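Local coordinates for protein Vlm2 (Streptomyces tsusimaensis, PDB 6ECB) that is a nonribosomal peptide synthetase subunit for valinomycin whose thioesterase domain, the part in this structure, probably releases the depsipeptide product from its phosphopantetheine carrier, at residues I136-R142 against L252-W256; Y83-M89 against H218-Y222; S94-A98 against M123-I129. One frame throughout, in Å; residues are numbered along the deposited sequence.

Interaction 1: I136-R142 against L252-W256; sequences ILDTPPR and LFSAW
Strand 134-137 ends at Leu-137, and the chain leaves the central sheet of this alpha/beta-hydrolase fold through Asp-138, whose backbone is left-handed (phi 59°, psi 41°). It is extended again at Thr-139 and Pro-140, before Pro-141 turns it (psi -30°). Against this exit runs 252-256, which takes up a 3-10 conformation from Ser-254 that continues past Trp-256, with Trp-256 N bonded to Phe-253 O at 3.0 Å. The closest CA pairs are Pro-140 with Phe-253 at 4.5 Å and Pro-141 with Trp-256 at 6.1 Å. The Trp-256 indole (chi1 -82°, chi2 113°) is sandwiched: Ile-136 CG1 lies 4.0 Å from the centroid of its six-membered ring on one face, and Pro-141 CD 3.4 Å from that of the five-membered ring on the other. Phe-253 (chi1 -83°) offers a face to Pro-140, whose CG sits 4.0 Å above the ring centroid. Farther out, Pro-140 CB packs on Leu-252 CB at 3.8 Å, and Pro-141 CG on Ala-255 CB at 3.9 Å. Asp-138 OD1 comes within 3.5 Å of Phe-253 CZ; its carboxylate is hydrogen-bonded to Thr-242, His-245 and His-273, consistent with the acid of a Ser-His-Asp triad with Ser-111. At the indole edge, Trp-256 NE1 donates to Thr-139 O at 2.8 Å, with an N-H...O angle of 161°.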
# COMPACT_ATOMS: atom_id res chain seq x y z
N ILE A 136 -7.14 -6.83 -0.74
CA ILE A 136 -7.06 -5.71 -1.67
C ILE A 136 -7.81 -4.53 -1.05
O ILE A 136 -9.00 -4.62 -0.72
CB ILE A 136 -7.65 -6.07 -3.05
CG1 ILE A 136 -6.81 -7.15 -3.74
CG2 ILE A 136 -7.79 -4.79 -3.90
CD1 ILE A 136 -5.38 -6.75 -4.05
N LEU A 137 -7.12 -3.40 -0.93
CA LEU A 137 -7.71 -2.19 -0.38
C LEU A 137 -8.02 -1.23 -1.53
O LEU A 137 -7.15 -0.50 -2.03
CB LEU A 137 -6.78 -1.55 0.64
CG LEU A 137 -6.49 -2.43 1.86
CD1 LEU A 137 -5.50 -1.68 2.76
CD2 LEU A 137 -7.74 -2.80 2.63
N ASP A 138 -9.27 -1.29 -1.99
CA ASP A 138 -9.91 -0.28 -2.81
C ASP A 138 -9.21 0.02 -4.14
O ASP A 138 -9.15 1.18 -4.57
CB ASP A 138 -10.07 1.02 -2.00
CG ASP A 138 -11.11 1.93 -2.59
OD1 ASP A 138 -12.16 1.41 -3.02
OD2 ASP A 138 -10.89 3.16 -2.59
N THR A 139 -8.73 -1.02 -4.84
CA THR A 139 -8.32 -0.84 -6.22
C THR A 139 -8.89 -1.99 -7.04
O THR A 139 -8.82 -3.14 -6.59
CB THR A 139 -6.78 -0.79 -6.44
OG1 THR A 139 -6.52 -0.54 -7.83
CG2 THR A 139 -6.11 -2.05 -6.11
N PRO A 140 -9.41 -1.71 -8.22
CA PRO A 140 -9.73 -2.79 -9.16
C PRO A 140 -8.47 -3.39 -9.73
O PRO A 140 -7.38 -2.78 -9.67
CB PRO A 140 -10.53 -2.09 -10.26
CG PRO A 140 -10.76 -0.72 -9.83
CD PRO A 140 -9.67 -0.40 -8.84
N PRO A 141 -8.58 -4.51 -10.41
CA PRO A 141 -7.38 -5.06 -11.05
C PRO A 141 -6.87 -4.19 -12.17
O PRO A 141 -5.66 -4.15 -12.41
CB PRO A 141 -7.82 -6.46 -11.53
CG PRO A 141 -9.25 -6.54 -11.38
CD PRO A 141 -9.71 -5.45 -10.42
N ARG A 142 -7.75 -3.46 -12.86
CA ARG A 142 -7.33 -2.39 -13.76
C ARG A 142 -6.90 -1.20 -12.92
O ARG A 142 -7.73 -0.59 -12.23
CB ARG A 142 -8.47 -1.97 -14.68
CG ARG A 142 -8.69 -2.86 -15.80
CD ARG A 142 -9.84 -2.37 -16.71
NE ARG A 142 -9.52 -1.20 -17.53
CZ ARG A 142 -8.95 -1.25 -18.73
NH1 ARG A 142 -8.60 -2.42 -19.27
NH2 ARG A 142 -8.70 -0.13 -19.39
N LEU A 252 -15.56 -1.75 -12.18
CA LEU A 252 -14.37 -2.55 -12.46
C LEU A 252 -13.94 -3.43 -11.30
O LEU A 252 -13.07 -4.28 -11.49
CB LEU A 252 -13.19 -1.65 -12.87
CG LEU A 252 -13.44 -0.83 -14.13
CD1 LEU A 252 -12.22 0.07 -14.40
CD2 LEU A 252 -13.71 -1.76 -15.32
N PHE A 253 -14.53 -3.26 -10.11
CA PHE A 253 -14.05 -4.03 -8.97
C PHE A 253 -14.38 -5.50 -9.11
O PHE A 253 -13.60 -6.35 -8.67
CB PHE A 253 -14.64 -3.48 -7.67
CG PHE A 253 -13.88 -2.29 -7.14
CD1 PHE A 253 -12.78 -2.48 -6.31
CD2 PHE A 253 -14.23 -1.01 -7.49
CE1 PHE A 253 -12.06 -1.39 -5.83
CE2 PHE A 253 -13.50 0.08 -7.01
CZ PHE A 253 -12.42 -0.12 -6.19
N SER A 254 -15.55 -5.83 -9.68
CA SER A 254 -15.98 -7.22 -9.75
C SER A 254 -15.00 -8.08 -10.53
O SER A 254 -14.98 -9.32 -10.37
CB SER A 254 -17.37 -7.30 -10.36
OG SER A 254 -17.39 -6.95 -11.75
N ALA A 255 -14.18 -7.47 -11.39
CA ALA A 255 -13.21 -8.23 -12.16
C ALA A 255 -12.16 -8.92 -11.28
O ALA A 255 -11.44 -9.77 -11.80
CB ALA A 255 -12.56 -7.32 -13.20
N TRP A 256 -12.06 -8.61 -9.98
CA TRP A 256 -11.17 -9.43 -9.14
C TRP A 256 -11.55 -10.89 -9.22
O TRP A 256 -10.67 -11.75 -9.10
CB TRP A 256 -11.16 -9.00 -7.66
CG TRP A 256 -10.23 -7.85 -7.47
CD1 TRP A 256 -10.56 -6.57 -7.12
CD2 TRP A 256 -8.81 -7.87 -7.63
NE1 TRP A 256 -9.43 -5.78 -7.07
CE2 TRP A 256 -8.34 -6.55 -7.38
CE3 TRP A 256 -7.88 -8.86 -7.96
CZ2 TRP A 256 -7.00 -6.21 -7.48
CZ3 TRP A 256 -6.55 -8.51 -8.06
CH2 TRP A 256 -6.12 -7.20 -7.82

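Interaction 2: Y83-M89 against H218-Y222; sequences YPSFEEM and HQLMY
A capping box opens helix 86-97, and the end of helix 206-220 meets the chain just there. Ser-85 is the N-cap: its OG (chi1 70°) accepts from Glu-88 N at 3.0 Å, while Ser-85 N donates to Glu-88 OE1 at 2.8 Å. Residues 83-85 are extended and 86-89 helical; in the other segment His-218 and Gln-219 are helical and Tyr-222 is extended. CA atoms come nearest at Tyr-83 with His-218, 6.7 Å, and Phe-86 with Tyr-222, 6.8 Å. Pro-84 O is the shared acceptor, taking His-218 NE2 (chi1 169°) at 2.8 Å and Tyr-222 OH (chi1 -73°) at 2.7 Å. Gln-219 NE2 donates to Tyr-222 OH at 3.0 Å, and Gln-219 OE1 accepts from Gly-48 N. Tyr-83 CB covers the imidazole face, 3.6 Å from the His-218 centroid. Phe-86 CB makes a CH-pi contact over the Tyr-222 ring face, 4.0 Å from its centroid, and the Phe-86 ring (chi1 178°) turns its edge to the same ring in an offset edge-to-face pair, centroids 5.8 Å apart, planes at 78°. With NE2 donating to Pro-84 O, His-218 must be protonated there, and the Tyr-222 hydroxyl relays a directed chain from the Gln-219 amide to that carbonyl.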
# COMPACT_ATOMS: atom_id res chain seq x y z
N TYR A 83 15.17 2.31 -8.82
CA TYR A 83 13.94 2.52 -9.58
C TYR A 83 13.61 1.20 -10.27
O TYR A 83 13.97 0.97 -11.43
CB TYR A 83 14.10 3.67 -10.57
CG TYR A 83 14.53 4.94 -9.90
CD1 TYR A 83 13.66 5.62 -9.07
CD2 TYR A 83 15.81 5.43 -10.05
CE1 TYR A 83 14.04 6.78 -8.43
CE2 TYR A 83 16.20 6.60 -9.42
CZ TYR A 83 15.31 7.27 -8.59
OH TYR A 83 15.68 8.44 -7.95
N PRO A 84 12.95 0.30 -9.57
CA PRO A 84 12.70 -1.02 -10.14
C PRO A 84 11.58 -1.00 -11.17
O PRO A 84 10.64 -0.20 -11.08
CB PRO A 84 12.28 -1.87 -8.93
CG PRO A 84 11.87 -0.92 -7.91
CD PRO A 84 12.44 0.43 -8.20
N SER A 85 11.68 -1.91 -12.11
CA SER A 85 10.52 -2.25 -12.93
C SER A 85 9.44 -2.86 -12.02
O SER A 85 9.71 -3.26 -10.88
CB SER A 85 10.89 -3.23 -14.03
OG SER A 85 11.17 -4.49 -13.45
N PHE A 86 8.21 -2.94 -12.53
CA PHE A 86 7.16 -3.59 -11.75
C PHE A 86 7.56 -5.01 -11.37
O PHE A 86 7.43 -5.42 -10.21
CB PHE A 86 5.84 -3.61 -12.53
CG PHE A 86 4.72 -4.30 -11.81
CD1 PHE A 86 4.29 -5.54 -12.25
CD2 PHE A 86 4.10 -3.73 -10.72
CE1 PHE A 86 3.25 -6.19 -11.61
CE2 PHE A 86 3.04 -4.40 -10.07
CZ PHE A 86 2.63 -5.64 -10.53
N GLU A 87 8.09 -5.77 -12.35
CA GLU A 87 8.50 -7.16 -12.08
C GLU A 87 9.62 -7.22 -11.04
O GLU A 87 9.58 -8.05 -10.13
CB GLU A 87 8.93 -7.85 -13.39
N GLU A 88 10.60 -6.31 -11.15
CA GLU A 88 11.68 -6.25 -10.16
C GLU A 88 11.14 -5.92 -8.78
O GLU A 88 11.60 -6.46 -7.77
CB GLU A 88 12.72 -5.21 -10.59
CG GLU A 88 13.52 -5.62 -11.83
CD GLU A 88 14.36 -4.51 -12.41
OE1 GLU A 88 14.15 -3.33 -12.10
OE2 GLU A 88 15.27 -4.82 -13.19
N MET A 89 10.17 -5.00 -8.70
CA MET A 89 9.57 -4.64 -7.42
C MET A 89 8.86 -5.83 -6.80
O MET A 89 8.99 -6.08 -5.58
CB MET A 89 8.61 -3.47 -7.63
CG MET A 89 8.05 -2.90 -6.33
SD MET A 89 9.35 -2.30 -5.21
CE MET A 89 8.29 -1.89 -3.82
N HIS A 218 8.40 7.62 -10.60
CA HIS A 218 8.80 6.48 -11.42
C HIS A 218 7.70 5.42 -11.47
O HIS A 218 7.35 4.92 -12.54
CB HIS A 218 10.08 5.88 -10.86
CG HIS A 218 10.45 4.56 -11.46
ND1 HIS A 218 11.00 4.46 -12.72
CD2 HIS A 218 10.36 3.31 -10.97
CE1 HIS A 218 11.21 3.18 -12.99
NE2 HIS A 218 10.84 2.46 -11.94
N GLN A 219 7.15 5.06 -10.32
CA GLN A 219 6.18 3.96 -10.28
C GLN A 219 4.82 4.40 -10.80
O GLN A 219 4.04 3.56 -11.28
CB GLN A 219 6.06 3.43 -8.86
CG GLN A 219 7.35 2.78 -8.37
CD GLN A 219 7.16 2.02 -7.11
OE1 GLN A 219 6.74 2.57 -6.09
NE2 GLN A 219 7.47 0.71 -7.15
N LEU A 220 4.53 5.69 -10.72
CA LEU A 220 3.32 6.20 -11.37
C LEU A 220 3.36 6.03 -12.87
O LEU A 220 2.31 6.13 -13.51
CB LEU A 220 3.11 7.67 -11.01
CG LEU A 220 2.64 7.91 -9.58
CD1 LEU A 220 2.57 9.38 -9.28
CD2 LEU A 220 1.28 7.24 -9.30
N MET A 221 4.54 5.82 -13.48
CA MET A 221 4.62 5.55 -14.90
C MET A 221 4.51 4.07 -15.25
O MET A 221 4.57 3.75 -16.43
CB MET A 221 5.95 6.09 -15.48
CG MET A 221 6.18 7.52 -15.18
SD MET A 221 7.75 8.07 -15.95
CE MET A 221 8.10 9.46 -14.90
N TYR A 222 4.35 3.16 -14.28
CA TYR A 222 4.11 1.76 -14.62
C TYR A 222 2.90 1.64 -15.54
O TYR A 222 1.92 2.38 -15.39
CB TYR A 222 3.87 0.92 -13.38
CG TYR A 222 5.06 0.62 -12.49
CD1 TYR A 222 6.37 0.80 -12.93
CD2 TYR A 222 4.85 0.14 -11.23
CE1 TYR A 222 7.45 0.49 -12.08
CE2 TYR A 222 5.89 -0.18 -10.40
CZ TYR A 222 7.19 0.00 -10.83
OH TYR A 222 8.18 -0.33 -9.92

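Interaction 3: S94-A98 against M123-I129; sequences SDSAA and MLLDRGI
Ala-98 CB packs against the C-terminal end of helix 112-126 and the turn that follows it, meeting Leu-124 CD2 at 3.8 Å, Ile-129 CD1 at 4.0 Å and Arg-127 NH1 at 3.7 Å. One turn earlier, Ser-94 points its CA-CB bond toward the same helix and places OG (chi1 -59°) 3.1 Å from Met-123 SD, although that hydroxyl is hydrogen-bonded to Val-90 O in its own helix. Ser-94 and Leu-124 have the closest CA atoms, 6.5 Å apart, and Leu-124 CD2 also reaches Ser-94 O at 3.8 Å. The two segments are the C-terminal ends of helices 86-97 and 112-126, which pack together in the alpha/beta-hydrolase fold with strand 105-110 between them in the chain. Helix 112-126 closes in a Schellman motif: Ile-129 N bonds to Leu-124 O at 2.9 Å and Gly-128 N to Leu-125 O at 3.0 Å, with Gly-128 as C-prime residue at phi 84°, psi 26°. Arg-127, the first residue to leave helical angles (phi -93°, psi 7°), extends its side chain (chi2 170°, chi3 48°) back to the neighbouring helix. There, at the protein surface, Arg-127 NH1 forms a salt bridge with Asp-95 OD1 at 3.3 Å.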
# COMPACT_ATOMS: atom_id res chain seq x y z
N SER A 94 8.52 -9.97 -2.78
CA SER A 94 8.36 -11.40 -2.51
C SER A 94 9.49 -11.91 -1.63
O SER A 94 9.26 -12.60 -0.62
CB SER A 94 8.33 -12.20 -3.82
OG SER A 94 7.29 -11.79 -4.68
N ASP A 95 10.72 -11.59 -2.01
CA ASP A 95 11.86 -12.02 -1.24
C ASP A 95 11.78 -11.53 0.19
O ASP A 95 12.14 -12.26 1.11
CB ASP A 95 13.15 -11.51 -1.88
CG ASP A 95 13.50 -12.25 -3.16
OD1 ASP A 95 12.90 -13.30 -3.48
OD2 ASP A 95 14.42 -11.78 -3.84
N SER A 96 11.36 -10.28 0.39
CA SER A 96 11.25 -9.75 1.75
C SER A 96 10.08 -10.39 2.50
O SER A 96 10.20 -10.74 3.69
CB SER A 96 11.10 -8.22 1.66
OG SER A 96 10.94 -7.61 2.93
N ALA A 97 8.93 -10.52 1.85
CA ALA A 97 7.76 -11.07 2.53
C ALA A 97 7.97 -12.55 2.87
O ALA A 97 7.42 -13.04 3.86
CB ALA A 97 6.52 -10.93 1.65
N ALA A 98 8.76 -13.25 2.07
CA ALA A 98 8.95 -14.69 2.28
C ALA A 98 9.52 -15.01 3.65
O ALA A 98 9.28 -16.10 4.16
CB ALA A 98 9.87 -15.25 1.19
N MET A 123 3.91 -15.21 -6.65
CA MET A 123 5.31 -15.63 -6.58
C MET A 123 5.57 -16.51 -5.35
O MET A 123 6.31 -17.50 -5.45
CB MET A 123 6.23 -14.41 -6.56
CG MET A 123 7.70 -14.71 -6.74
SD MET A 123 8.61 -13.18 -7.16
CE MET A 123 7.93 -12.76 -8.74
N LEU A 124 5.00 -16.17 -4.20
CA LEU A 124 5.16 -17.02 -3.03
C LEU A 124 4.58 -18.41 -3.29
O LEU A 124 5.20 -19.41 -2.95
CB LEU A 124 4.50 -16.37 -1.81
CG LEU A 124 5.19 -15.10 -1.32
CD1 LEU A 124 4.35 -14.45 -0.24
CD2 LEU A 124 6.60 -15.37 -0.80
N LEU A 125 3.39 -18.48 -3.89
CA LEU A 125 2.81 -19.79 -4.15
C LEU A 125 3.71 -20.62 -5.05
O LEU A 125 3.90 -21.83 -4.84
CB LEU A 125 1.44 -19.63 -4.80
CG LEU A 125 0.36 -19.01 -3.93
CD1 LEU A 125 -0.86 -18.73 -4.79
CD2 LEU A 125 -0.02 -19.91 -2.82
N ASP A 126 4.31 -19.98 -6.06
CA ASP A 126 5.21 -20.69 -6.96
C ASP A 126 6.42 -21.24 -6.25
O ASP A 126 7.02 -22.22 -6.71
CB ASP A 126 5.67 -19.76 -8.08
CG ASP A 126 4.59 -19.45 -9.08
OD1 ASP A 126 3.53 -20.10 -9.08
OD2 ASP A 126 4.81 -18.53 -9.87
N ARG A 127 6.82 -20.62 -5.13
CA ARG A 127 7.94 -21.07 -4.33
C ARG A 127 7.52 -22.00 -3.19
O ARG A 127 8.37 -22.36 -2.37
CB ARG A 127 8.70 -19.88 -3.71
CG ARG A 127 9.21 -18.84 -4.67
CD ARG A 127 9.72 -17.59 -3.91
NE ARG A 127 10.60 -17.96 -2.80
CZ ARG A 127 11.24 -17.08 -2.02
NH1 ARG A 127 11.11 -15.78 -2.25
NH2 ARG A 127 12.02 -17.51 -1.03
N GLY A 128 6.26 -22.40 -3.12
CA GLY A 128 5.86 -23.33 -2.07
C GLY A 128 5.53 -22.66 -0.75
O GLY A 128 5.69 -23.27 0.31
N ILE A 129 5.11 -21.40 -0.79
CA ILE A 129 4.73 -20.63 0.39
C ILE A 129 3.31 -20.16 0.17
O ILE A 129 3.04 -19.44 -0.80
CB ILE A 129 5.66 -19.43 0.61
CG1 ILE A 129 7.11 -19.93 0.75
CG2 ILE A 129 5.21 -18.59 1.82
CD1 ILE A 129 8.12 -18.78 0.71

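From the N terminus, the chain first enters interaction 2 at 83-89, where helix 86-97 begins, and the same helix carries the first half of interaction 3 near its other end. Interaction 3 closes early, at 123-129, after strand 105-110 and helix 112-126, and thus falls wholly within the much longer excursion that interaction 2 completes at 218-222. Strand 134-137 then opens interaction 1, so its span crosses that of interaction 2 and ends last, at 252-256. Interactions 2 and 3 join helix 86-97 to helix 206-220 and to helix 112-126; interaction 1 ties the sheet to the segment before strand 264-268. Their centres lie about 19 to 22 Å apart.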